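Probable mannosyltransferase KTR4 (Saccharomyces cerevisiae, PDB 5A07) is a probable mannosyltransferase of the GT-A clan whose lumenal part holds guanosine-5'-diphosphate and a manganese ion in one pocket. Local coordinates at residues 113-118 against 231-236; 124-129 against 136-141; 319-324 against 375-380. All blocks are in the same frame, centred on the assembly; numbering follows the deposited sequence.

Contact 1 of 3, residues 113-118 against 231-236; sequences NSDLED and LEPNVN. With MN (manganese (II) ion), chain G; GDP (guanosine-5'-diphosphate), chain F.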
loop_
_atom_site.group_PDB
_atom_site.type_symbol
_atom_site.label_atom_id
_atom_site.label_comp_id
_atom_site.label_asym_id
_atom_site.label_seq_id
_atom_site.Cartn_x
_atom_site.Cartn_y
_atom_site.Cartn_z
ATOM N N ASN B 113 -10.763 19.736 2.599
ATOM C CA ASN B 113 -10.594 21.104 2.078
ATOM C C ASN B 113 -9.318 21.766 2.555
ATOM O O ASN B 113 -8.610 22.483 1.793
ATOM C CB ASN B 113 -11.858 21.978 2.378
ATOM C CG ASN B 113 -13.035 21.584 1.456
ATOM O OD1 ASN B 113 -12.957 21.689 0.235
ATOM N ND2 ASN B 113 -14.094 21.077 2.050
ATOM N N SER B 114 -8.998 21.497 3.809
ATOM C CA SER B 114 -7.843 22.060 4.444
ATOM C C SER B 114 -6.540 21.473 3.902
ATOM O O SER B 114 -5.510 22.009 4.237
ATOM C CB SER B 114 -7.886 21.844 5.972
ATOM O OG SER B 114 -7.882 20.500 6.260
ATOM N N ASP B 115 -6.586 20.447 3.023
ATOM C CA ASP B 115 -5.332 19.823 2.535
ATOM C C ASP B 115 -4.942 20.449 1.241
ATOM O O ASP B 115 -4.020 19.989 0.551
ATOM C CB ASP B 115 -5.563 18.338 2.324
ATOM C CG ASP B 115 -5.655 17.587 3.609
ATOM O OD1 ASP B 115 -4.827 17.865 4.510
ATOM O OD2 ASP B 115 -6.553 16.738 3.771
ATOM N N LEU B 116 -5.639 21.511 0.846
ATOM C CA LEU B 116 -5.422 22.056 -0.484
ATOM C C LEU B 116 -3.950 22.343 -0.868
ATOM O O LEU B 116 -3.452 21.878 -1.904
ATOM C CB LEU B 116 -6.234 23.350 -0.721
ATOM C CG LEU B 116 -5.954 23.978 -2.038
ATOM C CD1 LEU B 116 -6.434 23.125 -3.181
ATOM C CD2 LEU B 116 -6.710 25.338 -2.028
ATOM N N GLU B 117 -3.245 23.008 0.018
ATOM C CA GLU B 117 -1.857 23.356 -0.345
ATOM C C GLU B 117 -0.923 22.156 -0.449
ATOM O O GLU B 117 -0.093 22.090 -1.361
ATOM C CB GLU B 117 -1.301 24.332 0.678
ATOM C CG GLU B 117 -1.943 25.648 0.648
ATOM C CD GLU B 117 -1.360 26.554 1.746
ATOM O OE1 GLU B 117 -1.622 26.287 2.968
ATOM O OE2 GLU B 117 -0.619 27.503 1.326
ATOM N N ASP B 118 -1.126 21.202 0.418
ATOM C CA ASP B 118 -0.274 20.000 0.519
ATOM C C ASP B 118 -0.579 19.042 -0.599
ATOM O O ASP B 118 0.300 18.385 -1.095
ATOM C CB ASP B 118 -0.483 19.357 1.898
ATOM C CG ASP B 118 0.301 20.077 2.978
ATOM O OD1 ASP B 118 1.140 20.952 2.619
ATOM O OD2 ASP B 118 0.100 19.797 4.160
ATOM N N LEU B 231 -2.755 8.999 -4.310
ATOM C CA LEU B 231 -1.906 10.135 -4.012
ATOM C C LEU B 231 -2.344 10.774 -2.694
ATOM O O LEU B 231 -3.543 10.976 -2.454
ATOM C CB LEU B 231 -2.058 11.164 -5.116
ATOM C CG LEU B 231 -1.104 12.325 -5.019
ATOM C CD1 LEU B 231 0.345 11.902 -5.250
ATOM C CD2 LEU B 231 -1.520 13.331 -6.077
ATOM N N GLU B 232 -1.391 11.035 -1.801
ATOM C CA GLU B 232 -1.685 11.689 -0.528
ATOM C C GLU B 232 -0.999 13.059 -0.477
ATOM O O GLU B 232 -0.086 13.337 -1.258
ATOM C CB GLU B 232 -1.169 10.882 0.659
ATOM C CG GLU B 232 -1.932 9.596 0.856
ATOM C CD GLU B 232 -1.943 9.055 2.273
ATOM O OE1 GLU B 232 -1.190 9.536 3.159
ATOM O OE2 GLU B 232 -2.563 7.983 2.426
ATOM N N PRO B 233 -1.497 13.919 0.390
ATOM C CA PRO B 233 -0.859 15.226 0.510
ATOM C C PRO B 233 0.591 15.136 0.988
ATOM O O PRO B 233 0.941 14.229 1.740
ATOM C CB PRO B 233 -1.700 15.938 1.583
ATOM C CG PRO B 233 -2.992 15.251 1.544
ATOM C CD PRO B 233 -2.653 13.817 1.260
ATOM N N ASN B 234 1.390 16.119 0.586
ATOM C CA ASN B 234 2.732 16.280 1.164
ATOM C C ASN B 234 3.737 15.129 0.847
ATOM O O ASN B 234 4.543 14.782 1.672
ATOM C CB ASN B 234 2.633 16.453 2.681
ATOM C CG ASN B 234 3.843 17.164 3.243
ATOM O OD1 ASN B 234 4.555 17.866 2.522
ATOM N ND2 ASN B 234 4.122 16.939 4.520
ATOM N N VAL B 235 3.671 14.583 -0.356
ATOM C CA VAL B 235 4.623 13.565 -0.762
ATOM C C VAL B 235 5.460 14.117 -1.848
ATOM O O VAL B 235 5.157 15.178 -2.444
ATOM C CB VAL B 235 3.918 12.254 -1.200
ATOM C CG1 VAL B 235 3.035 11.785 -0.110
ATOM C CG2 VAL B 235 3.102 12.441 -2.481
ATOM N N ASN B 236 6.517 13.390 -2.146
ATOM C CA ASN B 236 7.510 13.803 -3.124
ATOM C C ASN B 236 7.799 12.712 -4.104
ATOM O O ASN B 236 7.802 11.537 -3.723
ATOM C CB ASN B 236 8.836 14.168 -2.404
ATOM C CG ASN B 236 8.642 15.315 -1.410
ATOM O OD1 ASN B 236 8.520 16.470 -1.806
ATOM N ND2 ASN B 236 8.457 14.976 -0.168
HETATM MN MN MN G . -0.377 10.687 4.816
HETATM P PB GDP F . -1.259 8.898 7.573
HETATM O O1B GDP F . -0.590 9.685 8.636
HETATM O O2B GDP F . -1.709 7.586 7.868
HETATM O O3B GDP F . -0.594 9.062 6.259
HETATM O O3A GDP F . -2.707 9.631 7.547
HETATM P PA GDP F . -3.264 10.854 6.705
HETATM O O1A GDP F . -3.848 11.915 7.532
HETATM O O2A GDP F . -2.399 11.348 5.620
HETATM O "O5'" GDP F . -4.514 10.162 6.033
HETATM C "C5'" GDP F . -4.555 9.295 4.893
HETATM C "C4'" GDP F . -5.269 9.905 3.699
HETATM O "O4'" GDP F . -6.640 10.096 4.071
HETATM C "C3'" GDP F . -4.729 11.254 3.253
HETATM O "O3'" GDP F . -4.951 11.390 1.827
HETATM C "C2'" GDP F . -5.587 12.240 4.061
HETATM O "O2'" GDP F . -5.738 13.487 3.396
HETATM C "C1'" GDP F . -6.887 11.516 4.067
HETATM N N9 GDP F . -7.715 11.763 5.271
HETATM C C8 GDP F . -7.447 11.465 6.569
HETATM N N7 GDP F . -8.541 11.817 7.357
HETATM C C5 GDP F . -9.494 12.318 6.512
HETATM C C6 GDP F . -10.860 12.845 6.696
HETATM O O6 GDP F . -11.266 12.840 7.902
HETATM N N1 GDP F . -11.512 13.282 5.611
HETATM C C2 GDP F . -10.945 13.276 4.346
HETATM N N2 GDP F . -11.647 13.733 3.315
HETATM N N3 GDP F . -9.681 12.802 4.125
HETATM C C4 GDP F . -8.973 12.277 5.142
HETATM O O HOH W 1 -0.256 12.754 3.619
HETATM O O HOH W 2 0.548 12.002 6.558
#
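Asp118 and Pro233 make the tight half of this contact: CB of Asp118 packs on CB of Pro233 at 3.6 Å. Just beyond it the amide N of Asn234 donates to the carbonyl O of Asp118 at 3.0 Å. That bond is nearly straight at the hydrogen (164°), yet the donor stands well above the carbonyl plane, 59° out of it. Ser122, one turn further along the helix, ties the loop down again by bonding Glu232 O and Val235 N through its hydroxyl. Asn234 has a left-handed backbone, a conformation asparagine tolerates better than most residues, and here it lets the chain turn immediately after the proline.

In this GT-A fold, residues 113-118 lead from the strand 105-110 into the helix 116-131, while 231-236 follow the neighbouring parallel strand 227-230, so both lie at strand ends where the nucleotide and metal bind. Glu232 OE1 binds the manganese ion at 2.2 Å, its chain extended beyond CG to reach it; His381, both phosphates of GDP and two waters complete the shell. One of these waters donates to Pro233 O at 2.7 Å, which links the loop backbone to the metal. Salt-bridged to Arg230, the other carboxylate oxygen of Glu232 has a second hold. Pro233, rigid and without an N-H, sets its CD 3.4 Å from GDP O3'.

Towards Asp115 the fit slackens. Its CB meets Pro233 CG at 4.1 Å, and its OD2, salt-bridged to Arg112, lies 3.4 Å from GDP O2'. On the other flank Asp118 CG comes no nearer than 4.3 Å to Asn234 CB, and Asn234 is exposed to solvent, where a polar amide is at home.

Contact 2 of 3, residues 124-129 against 136-141; sequences QQLEEE and YPYTFL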
loop_
_atom_site.group_PDB
_atom_site.type_symbol
_atom_site.label_atom_id
_atom_site.label_comp_id
_atom_site.label_asym_id
_atom_site.label_seq_id
_atom_site.Cartn_x
_atom_site.Cartn_y
_atom_site.Cartn_z
ATOM N N GLN B 124 1.810 18.574 -8.186
ATOM C CA GLN B 124 2.819 19.208 -9.039
ATOM C C GLN B 124 4.030 18.279 -9.274
ATOM O O GLN B 124 4.577 18.181 -10.379
ATOM C CB GLN B 124 3.284 20.536 -8.397
ATOM C CG GLN B 124 2.199 21.608 -8.559
ATOM C CD GLN B 124 2.565 22.916 -7.901
ATOM O OE1 GLN B 124 3.180 22.881 -6.869
ATOM N NE2 GLN B 124 2.070 24.028 -8.416
ATOM N N GLN B 125 4.443 17.627 -8.250
ATOM C CA GLN B 125 5.483 16.637 -8.396
ATOM C C GLN B 125 5.108 15.421 -9.224
ATOM O O GLN B 125 5.943 14.916 -10.041
ATOM C CB GLN B 125 5.947 16.239 -7.005
ATOM C CG GLN B 125 6.693 17.451 -6.454
ATOM C CD GLN B 125 7.236 17.114 -5.172
ATOM O OE1 GLN B 125 6.586 17.401 -4.174
ATOM N NE2 GLN B 125 8.238 16.309 -5.166
ATOM N N LEU B 126 3.882 14.937 -9.068
ATOM C CA LEU B 126 3.439 13.771 -9.868
ATOM C C LEU B 126 3.325 14.206 -11.327
ATOM O O LEU B 126 3.649 13.427 -12.249
ATOM C CB LEU B 126 2.081 13.244 -9.383
ATOM C CG LEU B 126 1.469 12.122 -10.199
ATOM C CD1 LEU B 126 2.368 10.950 -10.123
ATOM C CD2 LEU B 126 0.076 11.828 -9.619
ATOM N N GLU B 127 2.857 15.423 -11.574
ATOM C CA GLU B 127 2.759 15.902 -12.975
ATOM C C GLU B 127 4.188 16.003 -13.604
ATOM O O GLU B 127 4.439 15.543 -14.729
ATOM C CB GLU B 127 2.099 17.274 -13.015
ATOM C CG GLU B 127 0.577 17.247 -12.878
ATOM C CD GLU B 127 -0.139 16.761 -14.134
ATOM O OE1 GLU B 127 0.262 17.209 -15.234
ATOM O OE2 GLU B 127 -1.122 15.978 -14.044
ATOM N N GLU B 128 5.077 16.621 -12.862
ATOM C CA GLU B 128 6.429 16.890 -13.362
ATOM C C GLU B 128 7.180 15.574 -13.632
ATOM O O GLU B 128 7.877 15.456 -14.620
ATOM C CB GLU B 128 7.194 17.727 -12.357
ATOM C CG GLU B 128 8.681 18.043 -12.681
ATOM C CD GLU B 128 8.878 18.651 -14.087
ATOM O OE1 GLU B 128 7.935 19.254 -14.653
ATOM O OE2 GLU B 128 9.940 18.461 -14.704
ATOM N N GLU B 129 7.034 14.572 -12.771
ATOM C CA GLU B 129 7.812 13.364 -12.929
ATOM C C GLU B 129 7.115 12.329 -13.803
ATOM O O GLU B 129 7.747 11.382 -14.240
ATOM C CB GLU B 129 8.102 12.725 -11.560
ATOM C CG GLU B 129 8.878 13.628 -10.587
ATOM C CD GLU B 129 10.206 14.247 -11.153
ATOM O OE1 GLU B 129 10.835 13.656 -12.043
ATOM O OE2 GLU B 129 10.573 15.403 -10.737
ATOM N N TYR B 136 -3.490 11.272 -17.282
ATOM C CA TYR B 136 -4.563 10.591 -16.577
ATOM C C TYR B 136 -5.317 11.611 -15.742
ATOM O O TYR B 136 -4.745 12.565 -15.156
ATOM C CB TYR B 136 -4.018 9.403 -15.723
ATOM C CG TYR B 136 -3.735 8.206 -16.669
ATOM C CD1 TYR B 136 -4.775 7.390 -17.093
ATOM C CD2 TYR B 136 -2.472 7.936 -17.175
ATOM C CE1 TYR B 136 -4.572 6.349 -17.998
ATOM C CE2 TYR B 136 -2.259 6.915 -18.090
ATOM C CZ TYR B 136 -3.331 6.146 -18.524
ATOM O OH TYR B 136 -3.139 5.138 -19.385
ATOM N N PRO B 137 -6.595 11.393 -15.575
ATOM C CA PRO B 137 -7.421 12.279 -14.771
ATOM C C PRO B 137 -7.269 12.125 -13.281
ATOM O O PRO B 137 -6.697 11.147 -12.799
ATOM C CB PRO B 137 -8.853 11.811 -15.099
ATOM C CG PRO B 137 -8.703 10.392 -15.522
ATOM C CD PRO B 137 -7.334 10.268 -16.145
ATOM N N TYR B 138 -7.663 13.169 -12.564
ATOM C CA TYR B 138 -7.702 13.144 -11.109
ATOM C C TYR B 138 -9.089 13.022 -10.582
ATOM O O TYR B 138 -10.005 13.758 -11.004
ATOM C CB TYR B 138 -7.096 14.412 -10.521
ATOM C CG TYR B 138 -5.620 14.573 -10.796
ATOM C CD1 TYR B 138 -5.199 15.093 -12.029
ATOM C CD2 TYR B 138 -4.653 14.277 -9.849
ATOM C CE1 TYR B 138 -3.823 15.259 -12.314
ATOM C CE2 TYR B 138 -3.287 14.422 -10.137
ATOM C CZ TYR B 138 -2.892 14.906 -11.361
ATOM O OH TYR B 138 -1.554 15.050 -11.675
ATOM N N THR B 139 -9.221 12.185 -9.569
ATOM C CA THR B 139 -10.435 12.062 -8.833
ATOM C C THR B 139 -10.168 12.424 -7.399
ATOM O O THR B 139 -9.234 11.859 -6.761
ATOM C CB THR B 139 -10.987 10.627 -8.880
ATOM O OG1 THR B 139 -11.258 10.237 -10.240
ATOM C CG2 THR B 139 -12.310 10.518 -8.122
ATOM N N PHE B 140 -10.968 13.360 -6.854
ATOM C CA PHE B 140 -10.858 13.728 -5.480
ATOM C C PHE B 140 -12.136 13.345 -4.701
ATOM O O PHE B 140 -13.247 13.638 -5.170
ATOM C CB PHE B 140 -10.681 15.231 -5.333
ATOM C CG PHE B 140 -9.462 15.746 -5.990
ATOM C CD1 PHE B 140 -9.461 16.061 -7.335
ATOM C CD2 PHE B 140 -8.291 15.842 -5.283
ATOM C CE1 PHE B 140 -8.347 16.529 -7.964
ATOM C CE2 PHE B 140 -7.157 16.306 -5.927
ATOM C CZ PHE B 140 -7.167 16.653 -7.225
ATOM N N LEU B 141 -11.958 12.784 -3.527
ATOM C CA LEU B 141 -13.054 12.402 -2.657
ATOM C C LEU B 141 -12.903 12.953 -1.310
ATOM O O LEU B 141 -11.804 13.117 -0.827
ATOM C CB LEU B 141 -13.167 10.864 -2.528
ATOM C CG LEU B 141 -13.318 10.054 -3.807
ATOM C CD1 LEU B 141 -13.327 8.501 -3.587
ATOM C CD2 LEU B 141 -14.565 10.507 -4.594
#
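With chi1 at -79° and chi2 at -74°, the side chain of Glu127 kinks at chi2 and brings its carboxylate to the hydroxyl of Tyr138, whose own CG, anti to the carbonyl carbon, sends the phenol from the strand towards the helix. The two belong to a beta-alpha-beta unit, strand 105-110, helix 116-131 and strand 138-142, part of the nucleotide-binding sheet of the GT-A fold. The contact spans the gap between the helix and the second strand: the nearest CA atoms, those of Glu127 and Tyr136, are still 9.7 Å apart, so it takes long side chains to bridge the layers.

Tyrosine suits this place because its ring can lie among apolar neighbours while its hydroxyl finds a polar partner at the far end. Leu126 approaches the ring obliquely, its CD2 4.3 Å from Tyr138 CE2, and both residues also rest on Ile107 of the strand 105-110. Ile123, a turn earlier on the helix, adds to the apolar surroundings of the phenol.

The carboxylate of Glu127 is buried and therefore needs several partners. OE1 forms a salt bridge with Arg162, and OE2 accepts from Asn131 ND2 as well as from the tyrosine. The positive charge of Arg162 would be expected to stabilise the ionised form of the acid. Asn131 also reaches Tyr136 O, so one amide at the end of the helix ties both Glu127 and the loop that leads into the strand.

Tyr138 OH donates to Glu127 OE2 at 2.6 Å, a short bond. Carboxylate and ring planes stand 40° apart, but OE2 itself lies at the ring edge, in its plane, 3.3 Å from Tyr138 CE1, and receives the hydroxyl on its anti lone pair, the one turned away from OE1.

Contact 3 of 3, residues 319-324 against 375-380; sequences TNFEIV and RDIGYH
Two kinds of interaction join Asn320 and Phe321 to Tyr379 and Ile377. The polar part centres on the phenol oxygen. Tyr379 OH donates to Asn320 OD1 at 2.6 Å; the amide lies nearly coplanar with the ring, its oxygen at the ring edge, though the donor is tilted 30° from the carbonyl plane. Asparagine offers a short, uncharged acceptor here, and its chi1 of 54° swings that acceptor to the phenol. A water donates both to Tyr379 OH, at 2.8 Å, and to Asn320 O, so this buried hydroxyl is gripped twice. Thus held, Asn320 also packs on the metal ligand Glu232, its side chain about 5 Å from the manganese ion.

The aromatic and apolar part lies beside it. Phe321 CB sits over one face of the Tyr379 ring in a CH-pi contact, 4.0 Å from the centroid, while the phenyl ring turns its edge to the same phenol, planes at 58° in an edge-to-face pair. Beyond that, Phe321 CZ meets Ile377 CD1 at 3.9 Å, at the extended end of the isoleucine.

Phe321 leads into strand 322-325 of the large mixed sheet, next to strands 227-230 and 256-262, and its ring also meets Trp229. Tyr379 begins strand 379-381 of the small antiparallel sheet, and its ring packs on Val259 of strand 256-262 and on Val235 in the loop before strand 236-237.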
loop_
_atom_site.group_PDB
_atom_site.type_symbol
_atom_site.label_atom_id
_atom_site.label_comp_id
_atom_site.label_asym_id
_atom_site.label_seq_id
_atom_site.Cartn_x
_atom_site.Cartn_y
_atom_site.Cartn_z
ATOM N N THR B 319 0.659 1.930 2.045
ATOM C CA THR B 319 -0.369 2.294 1.064
ATOM C C THR B 319 -0.558 3.796 0.777
ATOM O O THR B 319 -1.355 4.140 -0.072
ATOM C CB THR B 319 -1.758 1.741 1.494
ATOM O OG1 THR B 319 -2.037 2.206 2.810
ATOM C CG2 THR B 319 -1.724 0.177 1.442
ATOM N N ASN B 320 0.152 4.712 1.448
ATOM C CA ASN B 320 0.019 6.099 1.025
ATOM C C ASN B 320 0.308 6.288 -0.451
ATOM O O ASN B 320 -0.167 7.222 -1.070
ATOM C CB ASN B 320 0.774 7.064 1.930
ATOM C CG ASN B 320 2.248 6.724 2.117
ATOM O OD1 ASN B 320 3.019 6.760 1.183
ATOM N ND2 ASN B 320 2.629 6.482 3.334
ATOM N N PHE B 321 1.180 5.451 -0.994
ATOM C CA PHE B 321 1.325 5.249 -2.450
ATOM C C PHE B 321 0.825 3.856 -2.767
ATOM O O PHE B 321 1.193 2.915 -2.087
ATOM C CB PHE B 321 2.810 5.298 -2.839
ATOM C CG PHE B 321 3.099 4.802 -4.266
ATOM C CD1 PHE B 321 3.190 3.445 -4.541
ATOM C CD2 PHE B 321 3.203 5.662 -5.289
ATOM C CE1 PHE B 321 3.453 2.982 -5.831
ATOM C CE2 PHE B 321 3.434 5.231 -6.563
ATOM C CZ PHE B 321 3.554 3.895 -6.853
ATOM N N GLU B 322 -0.063 3.705 -3.732
ATOM C CA GLU B 322 -0.353 2.354 -4.231
ATOM C C GLU B 322 -0.921 2.497 -5.659
ATOM O O GLU B 322 -1.601 3.500 -5.967
ATOM C CB GLU B 322 -1.238 1.559 -3.287
ATOM C CG GLU B 322 -2.565 2.215 -2.967
ATOM C CD GLU B 322 -3.446 1.456 -1.991
ATOM O OE1 GLU B 322 -3.253 0.243 -1.660
ATOM O OE2 GLU B 322 -4.417 2.091 -1.562
ATOM N N ILE B 323 -0.561 1.565 -6.556
ATOM C CA ILE B 323 -1.192 1.453 -7.888
ATOM C C ILE B 323 -2.027 0.167 -7.730
ATOM O O ILE B 323 -1.475 -0.885 -7.401
ATOM C CB ILE B 323 -0.184 1.212 -8.972
ATOM C CG1 ILE B 323 0.977 2.208 -8.984
ATOM C CG2 ILE B 323 -0.859 1.260 -10.308
ATOM C CD1 ILE B 323 0.574 3.588 -9.106
ATOM N N VAL B 324 -3.310 0.230 -7.965
ATOM C CA VAL B 324 -4.142 -0.934 -7.663
ATOM C C VAL B 324 -5.149 -1.214 -8.782
ATOM O O VAL B 324 -5.775 -0.312 -9.363
ATOM C CB VAL B 324 -4.757 -0.894 -6.242
ATOM C CG1 VAL B 324 -5.496 0.363 -6.000
ATOM C CG2 VAL B 324 -5.637 -2.126 -6.018
ATOM N N ARG B 375 10.582 -0.114 -8.186
ATOM C CA ARG B 375 11.891 0.340 -7.728
ATOM C C ARG B 375 12.227 1.714 -8.307
ATOM O O ARG B 375 12.911 2.522 -7.649
ATOM C CB ARG B 375 12.989 -0.688 -8.096
ATOM C CG ARG B 375 12.875 -1.983 -7.289
ATOM C CD ARG B 375 13.812 -3.036 -7.856
ATOM N NE ARG B 375 15.238 -2.729 -7.585
ATOM C CZ ARG B 375 16.255 -3.452 -8.043
ATOM N NH1 ARG B 375 16.030 -4.578 -8.768
ATOM N NH2 ARG B 375 17.491 -3.079 -7.790
ATOM N N ASP B 376 11.776 1.964 -9.515
ATOM C CA ASP B 376 12.136 3.156 -10.247
ATOM C C ASP B 376 11.376 4.399 -9.791
ATOM O O ASP B 376 11.770 5.520 -10.215
ATOM C CB ASP B 376 11.977 2.980 -11.796
ATOM C CG ASP B 376 10.571 2.455 -12.221
ATOM O OD1 ASP B 376 9.821 1.780 -11.406
ATOM O OD2 ASP B 376 10.186 2.655 -13.402
ATOM N N ILE B 377 10.293 4.224 -9.020
ATOM C CA ILE B 377 9.476 5.376 -8.589
ATOM C C ILE B 377 10.098 5.919 -7.310
ATOM O O ILE B 377 9.843 5.443 -6.205
ATOM C CB ILE B 377 7.974 5.080 -8.488
ATOM C CG1 ILE B 377 7.477 4.637 -9.848
ATOM C CG2 ILE B 377 7.306 6.364 -7.978
ATOM C CD1 ILE B 377 5.993 4.349 -9.885
ATOM N N GLY B 378 10.985 6.903 -7.475
ATOM C CA GLY B 378 11.591 7.564 -6.356
ATOM C C GLY B 378 10.471 8.348 -5.592
ATOM O O GLY B 378 9.718 9.107 -6.219
ATOM N N TYR B 379 10.339 8.134 -4.308
ATOM C CA TYR B 379 9.142 8.586 -3.598
ATOM C C TYR B 379 9.391 8.787 -2.132
ATOM O O TYR B 379 10.153 7.995 -1.466
ATOM C CB TYR B 379 8.053 7.510 -3.663
ATOM C CG TYR B 379 6.833 7.828 -2.832
ATOM C CD1 TYR B 379 5.826 8.587 -3.377
ATOM C CD2 TYR B 379 6.601 7.196 -1.621
ATOM C CE1 TYR B 379 4.636 8.820 -2.666
ATOM C CE2 TYR B 379 5.462 7.409 -0.875
ATOM C CZ TYR B 379 4.467 8.277 -1.411
ATOM O OH TYR B 379 3.276 8.475 -0.761
ATOM N N HIS B 380 8.803 9.837 -1.568
ATOM C CA HIS B 380 8.880 10.059 -0.096
ATOM C C HIS B 380 7.572 10.454 0.482
ATOM O O HIS B 380 6.885 11.307 -0.087
ATOM C CB HIS B 380 9.935 11.111 0.182
ATOM C CG HIS B 380 9.867 11.735 1.536
ATOM N ND1 HIS B 380 9.341 12.991 1.748
ATOM C CD2 HIS B 380 10.293 11.305 2.740
ATOM C CE1 HIS B 380 9.481 13.325 3.031
ATOM N NE2 HIS B 380 10.050 12.307 3.654
HETATM O O HOH W 3 1.009 9.285 -2.239
#

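In the fold
Contacts 2 and 3 are buried, whereas contact 1 is only partly so, since it lines the nucleotide pocket and has one exposed residue. Contacts 1 and 2 share helix 116-131, at its start and in its later turns; contact 3 instead joins the large sheet to the small one. Each buried contact rests on a short bond from a tyrosine hydroxyl, to a carboxylate in contact 2 and to a neutral amide in contact 3, while contact 1 is held by a backbone bond and proline packing, with the metal ligand Glu232 on one of its segments. Contacts 1 and 3 meet directly where Glu232 packs on Asn320 and Val235 on Tyr379.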